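Endonuclease 2 (Arabidopsis thaliana, PDB 4CXP) cleaves RNA and single-stranded DNA, and less readily double-stranded DNA, using three divalent metal ions and leaving 5'-phosphorylated products. Local coordinates at residues A[40-43]-A[44-47]; A[111-114]-A[115-119]; A[120-123]-A[124-127]. All coordinates share one frame; numbering follows the deposited sequence. Where two conformers were deposited one is given.

Contact 1: A[40-43]-A[44-47]; sequences LCLW and ADRV. With ZN (zinc ion), chain E; SO4 (sulfate ion), chain K.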
loop_
_atom_site.group_PDB
_atom_site.type_symbol
_atom_site.label_atom_id
_atom_site.label_comp_id
_atom_site.label_asym_id
_atom_site.label_seq_id
_atom_site.Cartn_x
_atom_site.Cartn_y
_atom_site.Cartn_z
ATOM N N LEU A 40 -10.020 4.703 9.054
ATOM C CA LEU A 40 -10.652 4.885 7.747
ATOM C C LEU A 40 -9.735 4.522 6.572
ATOM O O LEU A 40 -10.021 4.833 5.431
ATOM C CB LEU A 40 -11.123 6.319 7.595
ATOM C CG LEU A 40 -12.389 6.634 8.380
ATOM C CD1 LEU A 40 -12.619 8.134 8.387
ATOM C CD2 LEU A 40 -13.606 5.921 7.789
ATOM N N CYS A 41 -8.656 3.819 6.857
ATOM C CA CYS A 41 -7.727 3.543 5.744
ATOM C C CYS A 41 -8.163 2.382 4.848
ATOM O O CYS A 41 -7.480 2.122 3.868
ATOM C CB CYS A 41 -6.259 3.430 6.204
ATOM S SG CYS A 41 -5.577 5.085 6.487
ATOM N N LEU A 42 -9.324 1.785 5.110
ATOM C CA LEU A 42 -9.987 0.849 4.185
ATOM C C LEU A 42 -11.227 1.449 3.513
ATOM O O LEU A 42 -11.859 0.787 2.690
ATOM C CB LEU A 42 -10.349 -0.479 4.876
ATOM C CG LEU A 42 -10.049 -1.772 4.115
ATOM C CD1 LEU A 42 -8.596 -1.965 3.777
ATOM C CD2 LEU A 42 -10.559 -2.948 4.928
ATOM N N TRP A 43 -11.543 2.707 3.804
ATOM C CA TRP A 43 -12.714 3.339 3.210
ATOM C C TRP A 43 -12.695 3.229 1.693
ATOM O O TRP A 43 -13.712 2.921 1.084
ATOM C CB TRP A 43 -12.806 4.809 3.636
ATOM C CG TRP A 43 -13.873 5.570 2.932
ATOM C CD1 TRP A 43 -15.185 5.665 3.283
ATOM C CD2 TRP A 43 -13.718 6.353 1.741
ATOM N NE1 TRP A 43 -15.862 6.441 2.382
ATOM C CE2 TRP A 43 -14.986 6.883 1.428
ATOM C CE3 TRP A 43 -12.634 6.665 0.918
ATOM C CZ2 TRP A 43 -15.202 7.688 0.328
ATOM C CZ3 TRP A 43 -12.853 7.447 -0.195
ATOM C CH2 TRP A 43 -14.127 7.963 -0.472
ATOM N N ALA A 44 -11.539 3.416 1.068
ATOM C CA ALA A 44 -11.510 3.369 -0.383
ATOM C C ALA A 44 -11.971 2.015 -0.916
ATOM O O ALA A 44 -12.604 1.925 -1.962
ATOM C CB ALA A 44 -10.137 3.705 -0.918
ATOM N N ASP A 45 -11.619 0.936 -0.225
ATOM C CA ASP A 45 -12.085 -0.375 -0.673
ATOM C C ASP A 45 -13.613 -0.497 -0.606
ATOM O O ASP A 45 -14.188 -1.218 -1.412
ATOM C CB ASP A 45 -11.453 -1.507 0.136
ATOM C CG ASP A 45 -10.105 -1.931 -0.347
ATOM O OD1 ASP A 45 -9.616 -1.490 -1.392
ATOM O OD2 ASP A 45 -9.519 -2.747 0.388
ATOM N N ARG A 46 -14.238 0.238 0.307
ATOM C CA ARG A 46 -15.683 0.178 0.517
ATOM C C ARG A 46 -16.483 1.063 -0.428
ATOM O O ARG A 46 -17.691 1.094 -0.335
ATOM C CB ARG A 46 -16.019 0.533 1.964
ATOM C CG ARG A 46 -15.537 -0.505 2.952
ATOM C CD ARG A 46 -16.177 -0.293 4.312
ATOM N NE ARG A 46 -15.752 0.960 4.927
ATOM C CZ ARG A 46 -16.488 2.068 4.999
ATOM N NH1 ARG A 46 -17.729 2.110 4.497
ATOM N NH2 ARG A 46 -15.976 3.131 5.592
ATOM N N VAL A 47 -15.811 1.756 -1.351
ATOM C CA VAL A 47 -16.502 2.526 -2.402
ATOM C C VAL A 47 -16.151 2.037 -3.809
ATOM O O VAL A 47 -16.441 2.699 -4.799
ATOM C CB VAL A 47 -16.302 4.049 -2.268
ATOM C CG1 VAL A 47 -16.895 4.529 -0.949
ATOM C CG2 VAL A 47 -14.852 4.463 -2.413
HETATM ZN ZN ZN E . -7.409 -1.165 -2.257
HETATM S S SO4 K . -19.343 5.671 3.804
HETATM O O1 SO4 K . -18.651 4.458 3.354
HETATM O O2 SO4 K . -20.727 5.642 3.280
HETATM O O3 SO4 K . -18.659 6.879 3.314
HETATM O O4 SO4 K . -19.381 5.700 5.281
HETATM O O HOH W 1 -9.369 4.875 2.563
#
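Trp43 and Val47 meet ring face to methyl in a loop of the S1/P1 nuclease fold, between helix 19-28 and strand 60-62, where a type I beta turn from Leu40 to Trp43 leads into the residues that follow. With CG of Trp43 anti to the backbone N (chi1 173°), the indole swings beside its own carbonyl and over the chain ahead. Branched Val47 sets both methyls against one face of it: CG2 makes a CH-pi contact 4.2 Å from the centroid of the Trp43 six-membered ring, 14° off its normal, and CG1 lies nearer the rim, 3.8 Å from Trp43 CZ2. Arg46, in one of two conformers, comes instead to the indole edge, with NH2 3.5 Å from Trp43 CD1 and the two planes 81° apart, so this is no stacked cation-pi pair. Trp43 and, in this conformer, Arg46 share one sulfate: Trp43 NE1 donates to its O3 over 3.0 Å and Arg46 NH1 to its O1 over 2.8 Å. The ion is probably from the crystallisation liquor, but Asp45, Arg46 and Val47 belong to the substrate-binding residues. A leucine in place of Trp43 would probably leave sulfate O3 without its indole donor and open a gap beneath the Val47 methyls. Asp45 also reaches the metal site: its carboxylate OD1 binds a zinc ion at 2.4 Å, which His58, His120 and Asp124 also bind, while Leu42 CD1 packs beside OD2. Across the turn, one water donates to Leu40 O and accepts from Ala44 N at 3.0 Å.

Contact 2: A[111-114]-A[115-119]; sequences LTEA and LLFVS. With NAG (2-acetamido-2-deoxy-beta-D-glucopyranose), chain C.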
loop_
_atom_site.group_PDB
_atom_site.type_symbol
_atom_site.label_atom_id
_atom_site.label_comp_id
_atom_site.label_asym_id
_atom_site.label_seq_id
_atom_site.Cartn_x
_atom_site.Cartn_y
_atom_site.Cartn_z
ATOM N N LEU A 111 -12.181 17.039 0.042
ATOM C CA LEU A 111 -10.814 16.786 0.472
ATOM C C LEU A 111 -10.722 15.755 1.585
ATOM O O LEU A 111 -9.646 15.198 1.799
ATOM C CB LEU A 111 -10.100 18.088 0.832
ATOM C CG LEU A 111 -9.954 19.070 -0.349
ATOM C CD1 LEU A 111 -9.099 20.265 0.031
ATOM C CD2 LEU A 111 -9.386 18.425 -1.607
ATOM N N THR A 112 -11.830 15.451 2.266
ATOM C CA THR A 112 -11.852 14.286 3.132
ATOM C C THR A 112 -11.680 13.018 2.286
ATOM O O THR A 112 -10.847 12.166 2.593
ATOM C CB THR A 112 -13.128 14.221 3.964
ATOM O OG1 THR A 112 -13.148 15.360 4.834
ATOM C CG2 THR A 112 -13.219 12.932 4.764
ATOM N N GLU A 113 -12.445 12.900 1.213
ATOM C CA GLU A 113 -12.239 11.786 0.290
ATOM C C GLU A 113 -10.818 11.788 -0.249
ATOM O O GLU A 113 -10.197 10.732 -0.338
ATOM C CB GLU A 113 -13.244 11.792 -0.863
ATOM C CG GLU A 113 -14.659 11.489 -0.412
ATOM C CD GLU A 113 -15.658 11.232 -1.531
ATOM O OE1 GLU A 113 -15.338 11.456 -2.723
ATOM O OE2 GLU A 113 -16.790 10.805 -1.200
ATOM N N ALA A 114 -10.269 12.941 -0.616
ATOM C CA ALA A 114 -8.920 12.950 -1.171
ATOM C C ALA A 114 -7.913 12.403 -0.155
ATOM O O ALA A 114 -7.020 11.641 -0.527
ATOM C CB ALA A 114 -8.511 14.341 -1.616
ATOM N N LEU A 115 -8.052 12.785 1.113
ATOM C CA LEU A 115 -7.167 12.273 2.161
ATOM C C LEU A 115 -7.293 10.759 2.284
ATOM O O LEU A 115 -6.288 10.048 2.391
ATOM C CB LEU A 115 -7.490 12.961 3.495
ATOM C CG LEU A 115 -6.710 12.417 4.689
ATOM C CD1 LEU A 115 -5.190 12.587 4.531
ATOM C CD2 LEU A 115 -7.218 13.071 5.965
ATOM N N LEU A 116 -8.521 10.260 2.301
ATOM C CA LEU A 116 -8.742 8.836 2.478
ATOM C C LEU A 116 -8.266 8.037 1.274
ATOM O O LEU A 116 -7.735 6.933 1.428
ATOM C CB LEU A 116 -10.215 8.560 2.797
ATOM C CG LEU A 116 -10.745 9.225 4.073
ATOM C CD1 LEU A 116 -12.183 8.820 4.295
ATOM C CD2 LEU A 116 -9.894 8.889 5.300
ATOM N N PHE A 117 -8.445 8.585 0.083
ATOM C CA PHE A 117 -7.934 7.945 -1.118
ATOM C C PHE A 117 -6.402 7.942 -1.132
ATOM O O PHE A 117 -5.798 6.914 -1.383
ATOM C CB PHE A 117 -8.453 8.647 -2.381
ATOM C CG PHE A 117 -9.841 8.248 -2.821
ATOM C CD1 PHE A 117 -10.183 6.915 -3.010
ATOM C CD2 PHE A 117 -10.792 9.224 -3.123
ATOM C CE1 PHE A 117 -11.428 6.560 -3.490
ATOM C CE2 PHE A 117 -12.040 8.872 -3.600
ATOM C CZ PHE A 117 -12.362 7.546 -3.786
ATOM N N VAL A 118 -5.759 9.076 -0.867
ATOM C CA VAL A 118 -4.329 9.060 -0.964
ATOM C C VAL A 118 -3.722 8.137 0.117
ATOM O O VAL A 118 -2.721 7.469 -0.146
ATOM C CB VAL A 118 -3.786 10.493 -1.004
ATOM C CG1 VAL A 118 -3.656 11.068 0.387
ATOM C CG2 VAL A 118 -2.480 10.525 -1.752
ATOM N N SER A 119 -4.334 8.075 1.295
ATOM C CA SER A 119 -3.834 7.229 2.356
ATOM C C SER A 119 -3.919 5.759 1.958
ATOM O O SER A 119 -2.970 5.000 2.125
ATOM C CB SER A 119 -4.604 7.507 3.643
ATOM O OG SER A 119 -4.357 8.843 4.080
HETATM C C1 NAG C . -17.044 14.174 1.799
HETATM C C2 NAG C . -18.426 14.576 2.262
HETATM C C3 NAG C . -18.833 13.751 3.480
HETATM C C4 NAG C . -18.712 12.258 3.189
HETATM C C5 NAG C . -17.288 11.965 2.718
HETATM C C6 NAG C . -17.080 10.503 2.333
HETATM C C7 NAG C . -19.216 16.898 1.777
HETATM C C8 NAG C . -20.105 16.395 0.686
HETATM N N2 NAG C . -18.476 16.029 2.478
HETATM O O3 NAG C . -20.141 14.095 3.894
HETATM O O4 NAG C . -18.920 11.559 4.396
HETATM O O5 NAG C . -16.996 12.761 1.608
HETATM O O6 NAG C . -17.821 10.177 1.187
HETATM O O7 NAG C . -19.225 18.123 2.024
#
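Glu113 and Phe117, one turn apart on helix 111-124, form the close-packed part of this contact. Phe117 N donates to Glu113 O over 2.8 Å, and the same oxygen is met obliquely by the ring, whose CD2 comes within 3.2 Å of Glu113 O. The ring takes this course because CG of Phe117 stands beside the backbone N and anti to the carbonyl carbon (chi1 -82°), which tips it back along the helix until CE2 reaches Glu113 CB at 4.2 Å. Its large flat surface suits a buried place among other rings: Tyr92 stacks on it and Trp43 meets it edge-to-face. Small Ala114 fits equally well where helix 85-96 comes close, touching Gln95, and its O receives Val118 N at 2.9 Å. Further on, Leu115 O accepts from Ser119 N, and in one of the two Ser119 conformers OG donates to it as well, at 2.8 Å, the two donors arriving from opposite faces of the carbonyl plane. Packing is looser at the partly exposed start, where Thr112 CG2 merely approaches Leu116 CD1 at 4.3 Å and Thr112 OG1 turns to Leu28 O. The extended Glu113 chain takes its carboxylate to a glycan sugar that covers this side: NAG O6 donates to Glu113 OE2 over 2.7 Å, and Tyr51 OH bonds to OE2 as well. Regular bonds from each N to the O four residues earlier make this an alpha helix of the largely helical S1/P1 nuclease fold, which meets a glycan at Glu113 and packs against helices 85-96 and 233-262 on other sides.

Contact 3: A[120-123]-A[124-127]; sequences HFMG and DIHQ. With ZN (zinc ion), chain E; ZN (zinc ion), chain G.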
loop_
_atom_site.group_PDB
_atom_site.type_symbol
_atom_site.label_atom_id
_atom_site.label_comp_id
_atom_site.label_asym_id
_atom_site.label_seq_id
_atom_site.Cartn_x
_atom_site.Cartn_y
_atom_site.Cartn_z
ATOM N N HIS A 120 -5.057 5.353 1.432
ATOM C CA HIS A 120 -5.236 3.979 0.996
ATOM C C HIS A 120 -4.338 3.652 -0.201
ATOM O O HIS A 120 -3.695 2.605 -0.226
ATOM C CB HIS A 120 -6.704 3.743 0.611
ATOM C CG HIS A 120 -7.001 2.331 0.253
ATOM N ND1 HIS A 120 -7.394 1.400 1.182
ATOM C CD2 HIS A 120 -6.982 1.689 -0.937
ATOM C CE1 HIS A 120 -7.586 0.239 0.577
ATOM N NE2 HIS A 120 -7.355 0.388 -0.713
ATOM N N PHE A 121 -4.317 4.524 -1.197
ATOM C CA PHE A 121 -3.557 4.250 -2.414
ATOM C C PHE A 121 -2.049 4.272 -2.183
ATOM O O PHE A 121 -1.334 3.485 -2.804
ATOM C CB PHE A 121 -3.974 5.212 -3.530
ATOM C CG PHE A 121 -5.397 5.020 -4.008
ATOM C CD1 PHE A 121 -5.982 3.775 -4.070
ATOM C CD2 PHE A 121 -6.138 6.111 -4.424
ATOM C CE1 PHE A 121 -7.285 3.625 -4.510
ATOM C CE2 PHE A 121 -7.442 5.965 -4.867
ATOM C CZ PHE A 121 -8.013 4.716 -4.904
ATOM N N MET A 122 -1.552 5.126 -1.290
ATOM C CA MET A 122 -0.146 5.047 -0.928
ATOM C C MET A 122 0.165 3.670 -0.339
ATOM O O MET A 122 1.247 3.118 -0.547
ATOM C CB MET A 122 0.233 6.138 0.054
ATOM C CG MET A 122 1.734 6.192 0.316
ATOM S SD MET A 122 2.708 6.616 -1.141
ATOM C CE MET A 122 2.411 8.384 -1.190
ATOM N N GLY A 123 -0.774 3.086 0.401
ATOM C CA GLY A 123 -0.611 1.725 0.828
ATOM C C GLY A 123 -0.638 0.722 -0.306
ATOM O O GLY A 123 0.263 -0.105 -0.439
ATOM N N ASP A 124 -1.666 0.777 -1.148
ATOM C CA ASP A 124 -1.810 -0.210 -2.200
ATOM C C ASP A 124 -0.626 -0.206 -3.161
ATOM O O ASP A 124 -0.225 -1.269 -3.623
ATOM C CB ASP A 124 -3.137 -0.039 -2.951
ATOM C CG ASP A 124 -4.295 -0.792 -2.326
ATOM O OD1 ASP A 124 -4.063 -1.468 -1.311
ATOM O OD2 ASP A 124 -5.403 -0.677 -2.876
ATOM N N ILE A 125 -0.052 0.959 -3.485
ATOM C CA ILE A 125 1.060 0.992 -4.427
ATOM C C ILE A 125 2.297 0.321 -3.859
ATOM O O ILE A 125 3.238 0.063 -4.604
ATOM C CB ILE A 125 1.343 2.418 -4.931
ATOM C CG1 ILE A 125 2.089 2.391 -6.262
ATOM C CG2 ILE A 125 2.065 3.248 -3.872
ATOM C CD1 ILE A 125 2.120 3.746 -6.940
ATOM N N HIS A 126 2.311 0.028 -2.557
ATOM C CA HIS A 126 3.394 -0.713 -1.922
ATOM C C HIS A 126 3.170 -2.213 -1.827
ATOM O O HIS A 126 4.093 -2.934 -1.463
ATOM C CB HIS A 126 3.718 -0.119 -0.538
ATOM C CG HIS A 126 4.519 1.136 -0.625
ATOM N ND1 HIS A 126 3.980 2.383 -0.805
ATOM C CD2 HIS A 126 5.860 1.309 -0.636
ATOM C CE1 HIS A 126 4.963 3.266 -0.926
ATOM N NE2 HIS A 126 6.119 2.645 -0.824
ATOM N N GLN A 127 1.976 -2.694 -2.134
ATOM C CA GLN A 127 1.731 -4.135 -2.137
ATOM C C GLN A 127 2.289 -4.649 -3.471
ATOM O O GLN A 127 1.827 -4.227 -4.525
ATOM C CB GLN A 127 0.219 -4.389 -1.996
ATOM C CG GLN A 127 -0.203 -5.701 -1.344
ATOM C CD GLN A 127 -0.039 -6.929 -2.222
ATOM O OE1 GLN A 127 1.064 -7.226 -2.686
ATOM N NE2 GLN A 127 -1.119 -7.663 -2.433
HETATM ZN ZN ZN E . -7.409 -1.165 -2.257
HETATM ZN ZN ZN G . -5.132 -2.618 0.045
#
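The zinc cluster of the S1/P1 nuclease fold is served here by helix 111-124, where His120 and Asp124, one turn apart, converge on a shared metal. His120 NE2 binds one zinc ion at 2.2 Å, and Asp124 OD2 binds the same ion. The ring and carboxylate planes are 72° apart; NE2 and OD2, 3.1 Å from each other, are not hydrogen-bonded, because both bind the zinc. With CG anti to the backbone N (chi1 -175°), the His120 ring lies beside its own carbonyl carbon and its NE2 end comes nearer Asp124; the ND1 bond to Cys41 O limits its rotation. A carboxylate suits Asp124 because it can bridge: OD1 binds a second zinc ion at 2.1 Å, where Trp1 and His6 also bind. A type I beta turn runs from Asp124 to Gln127. Gly123 O accepts His126 N at 2.9 Å and also Trp1 NE1, linking Gly123 to the N-terminal residue. His126 lies beside Met122, whose sulfur, in one of its two conformers, approaches the imidazole edge, with SD 4.0 Å from His126 CE1. A nearly straight bond fixes that ring: His126 ND1 donates in its own plane to Met122 O, 2.8 Å away at 168°.

In the fold
From the N terminus, contact 1 comes first, in the loop after helix 19-28; contacts 2 and 3 follow directly on one another along helix 111-124. Each closes only a local turn, in series, so none nests in or crosses another. In space the loop lies along the helix. Contact 1 packs on contact 2 through Leu40 against Leu116 and through the Trp43 ring against Glu113, and on contact 3 through Ala44 against the His120 ring. Both regions also meet at a shared zinc ion. The disulfide Cys10–Cys41 ties the loop to helix 3-15. Helix 111-124 runs from the glycan side to the metal site near the centre of the chain.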